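Local coordinates for protein laccase (Uncultured bacterium, PDB 4F7K) that probably oxidises phenolic substrates while reducing oxygen to water, as a laccase of the multicopper oxidase family, at residues R348-H354 / D374-A380. Sequence-based numbering, arbitrary orientation.
Sequences RFPHGIH and DTTLVDA
His354 reaches across to Asp374 with its ring. Its ND1 donates nearly straight to Asp374 O at 2.8 Å. The oxygen lies in the plane of the ring, but ND1 stands above the carbonyl plane. With CG anti to the backbone N (chi1 172°), ND1 also comes obliquely near Thr375 OG1, 3.6 Å away. That hydroxyl bonds Asp374 OD1 and His62, while Asp374 OD2 pairs with Arg232. The ND1 bond fixes the turn of the ring. The ring stacks with that of His62, and NE2 is hydrogen-bonded to His60 NE2. With an alanine for His354, Asp374 O is likely to lose its donor and His62 its stacked ring. His351 and His354 fall in a histidine-rich signature that supplies copper ligands in multicopper oxidases, so both probably bind copper.

The tight part is the antiparallel ladder of 351-354 and 375-378, 4.7 Å apart at the axes. His351 and Val378 exchange two backbone bonds, and so do Ile353 and Thr376. On their buried face, Ile353 CB meets Thr376 CG2 at 3.7 Å, and Ile353 CG1 meets Val378 CG2 at 4.2 Å. Thr376 turns its hydroxyl to Glu362.

Toward Arg348 the ladder gives way to contacts without backbone hydrogen bonds. Pro350 CB lies 4.2 Å from Leu377 CD1, and Ala380 CB touches Arg348 O closely at 3.3 Å. The loose side is the exposed Arg348 side chain, which leads away.

Strand 375-378 is outermost in its sheet. Strand 351-355 lies between it and strand 395-402, where Gly352 and His354 bond the backbone of His401 and His399, and Ile353 packs on Leu398 and Cys400.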
loop_
_atom_site.group_PDB
_atom_site.type_symbol
_atom_site.label_atom_id
_atom_site.label_comp_id
_atom_site.label_asym_id
_atom_site.label_seq_id
_atom_site.Cartn_x
_atom_site.Cartn_y
_atom_site.Cartn_z
ATOM N N ARG A 348 1.244 -24.179 2.803
ATOM C CA ARG A 348 -0.036 -23.975 3.541
ATOM C C ARG A 348 -0.402 -22.516 3.879
ATOM O O ARG A 348 -1.482 -22.235 4.414
ATOM C CB ARG A 348 -0.050 -24.813 4.816
ATOM C CG ARG A 348 0.028 -26.313 4.563
ATOM C CD ARG A 348 0.497 -27.041 5.822
ATOM N NE ARG A 348 -0.401 -26.826 6.960
ATOM C CZ ARG A 348 -1.636 -27.329 7.056
ATOM N NH1 ARG A 348 -2.152 -28.075 6.085
ATOM N NH2 ARG A 348 -2.370 -27.085 8.131
ATOM N N PHE A 349 0.479 -21.587 3.520
ATOM C CA PHE A 349 0.270 -20.179 3.827
ATOM C C PHE A 349 0.234 -19.291 2.584
ATOM O O PHE A 349 1.052 -19.460 1.654
ATOM C CB PHE A 349 1.305 -19.702 4.848
ATOM C CG PHE A 349 1.087 -20.267 6.215
ATOM C CD1 PHE A 349 0.390 -19.544 7.177
ATOM C CD2 PHE A 349 1.534 -21.545 6.536
ATOM C CE1 PHE A 349 0.163 -20.100 8.455
ATOM C CE2 PHE A 349 1.305 -22.096 7.816
ATOM C CZ PHE A 349 0.628 -21.369 8.758
ATOM N N PRO A 350 -0.722 -18.358 2.546
ATOM C CA PRO A 350 -0.802 -17.350 1.465
ATOM C C PRO A 350 0.466 -16.493 1.443
ATOM O O PRO A 350 1.041 -16.245 2.509
ATOM C CB PRO A 350 -2.002 -16.490 1.878
ATOM C CG PRO A 350 -2.147 -16.752 3.380
ATOM C CD PRO A 350 -1.775 -18.164 3.560
ATOM N N HIS A 351 0.906 -16.103 0.249
ATOM C CA HIS A 351 2.067 -15.262 0.087
ATOM C C HIS A 351 1.654 -13.969 -0.561
ATOM O O HIS A 351 0.861 -13.987 -1.503
ATOM C CB HIS A 351 3.095 -15.896 -0.851
ATOM C CG HIS A 351 3.919 -16.970 -0.226
ATOM N ND1 HIS A 351 3.361 -18.103 0.332
ATOM C CD2 HIS A 351 5.260 -17.098 -0.085
ATOM C CE1 HIS A 351 4.323 -18.882 0.800
ATOM N NE2 HIS A 351 5.486 -18.303 0.550
ATOM N N GLY A 352 2.177 -12.857 -0.045
ATOM C CA GLY A 352 2.030 -11.568 -0.676
ATOM C C GLY A 352 3.151 -11.376 -1.692
ATOM O O GLY A 352 4.312 -11.663 -1.407
ATOM N N ILE A 353 2.830 -10.911 -2.871
ATOM C CA ILE A 353 3.845 -10.802 -3.938
ATOM C C ILE A 353 3.930 -9.383 -4.440
ATOM O O ILE A 353 2.949 -8.855 -4.935
ATOM C CB ILE A 353 3.434 -11.679 -5.140
ATOM C CG1 ILE A 353 3.117 -13.114 -4.661
ATOM C CG2 ILE A 353 4.468 -11.608 -6.299
ATOM C CD1 ILE A 353 4.339 -14.087 -4.659
ATOM N N HIS A 354 5.104 -8.772 -4.342
ATOM C CA HIS A 354 5.263 -7.390 -4.796
ATOM C C HIS A 354 6.415 -7.228 -5.819
ATOM O O HIS A 354 7.552 -7.605 -5.537
ATOM C CB HIS A 354 5.395 -6.475 -3.580
ATOM C CG HIS A 354 5.749 -5.054 -3.912
ATOM N ND1 HIS A 354 5.099 -4.328 -4.892
ATOM C CD2 HIS A 354 6.669 -4.218 -3.368
ATOM C CE1 HIS A 354 5.621 -3.115 -4.952
ATOM N NE2 HIS A 354 6.573 -3.024 -4.039
ATOM N N ASP A 374 0.161 -3.548 -8.273
ATOM C CA ASP A 374 1.595 -3.638 -8.082
ATOM C C ASP A 374 1.918 -4.680 -6.986
ATOM O O ASP A 374 3.089 -5.025 -6.780
ATOM C CB ASP A 374 2.252 -2.248 -7.847
ATOM C CG ASP A 374 1.698 -1.511 -6.629
ATOM O OD1 ASP A 374 1.531 -2.161 -5.553
ATOM O OD2 ASP A 374 1.440 -0.267 -6.741
ATOM N N THR A 375 0.870 -5.207 -6.346
ATOM C CA THR A 375 0.999 -6.159 -5.261
ATOM C C THR A 375 -0.142 -7.134 -5.392
ATOM O O THR A 375 -1.298 -6.718 -5.518
ATOM C CB THR A 375 0.819 -5.448 -3.878
ATOM O OG1 THR A 375 1.696 -4.324 -3.787
ATOM C CG2 THR A 375 1.067 -6.381 -2.700
ATOM N N THR A 376 0.158 -8.418 -5.309
ATOM C CA THR A 376 -0.873 -9.408 -5.421
ATOM C C THR A 376 -0.806 -10.442 -4.302
ATOM O O THR A 376 0.069 -10.370 -3.445
ATOM C CB THR A 376 -0.889 -10.052 -6.814
ATOM O OG1 THR A 376 -2.038 -10.881 -6.917
ATOM C CG2 THR A 376 0.384 -10.840 -7.107
ATOM N N LEU A 377 -1.771 -11.347 -4.267
ATOM C CA LEU A 377 -1.844 -12.337 -3.197
ATOM C C LEU A 377 -2.119 -13.678 -3.795
ATOM O O LEU A 377 -3.051 -13.810 -4.578
ATOM C CB LEU A 377 -2.947 -12.028 -2.165
ATOM C CG LEU A 377 -2.910 -13.110 -1.056
ATOM C CD1 LEU A 377 -2.193 -12.633 0.198
ATOM C CD2 LEU A 377 -4.290 -13.716 -0.745
ATOM N N VAL A 378 -1.292 -14.660 -3.461
ATOM C CA VAL A 378 -1.516 -16.022 -3.937
ATOM C C VAL A 378 -1.776 -16.926 -2.755
ATOM O O VAL A 378 -0.875 -17.220 -1.963
ATOM C CB VAL A 378 -0.336 -16.564 -4.752
ATOM C CG1 VAL A 378 -0.649 -17.973 -5.289
ATOM C CG2 VAL A 378 -0.013 -15.615 -5.912
ATOM N N ASP A 379 -3.025 -17.366 -2.644
ATOM C CA ASP A 379 -3.399 -18.219 -1.548
ATOM C C ASP A 379 -2.703 -19.566 -1.578
ATOM O O ASP A 379 -2.149 -19.981 -2.603
ATOM C CB ASP A 379 -4.911 -18.365 -1.436
ATOM C CG ASP A 379 -5.390 -18.290 0.022
ATOM O OD1 ASP A 379 -4.880 -19.062 0.900
ATOM O OD2 ASP A 379 -6.265 -17.427 0.280
ATOM N N ALA A 380 -2.695 -20.216 -0.416
ATOM C CA ALA A 380 -2.049 -21.511 -0.201
ATOM C C ALA A 380 -2.582 -22.548 -1.166
ATOM O O ALA A 380 -3.789 -22.648 -1.362
ATOM C CB ALA A 380 -2.311 -21.969 1.220
#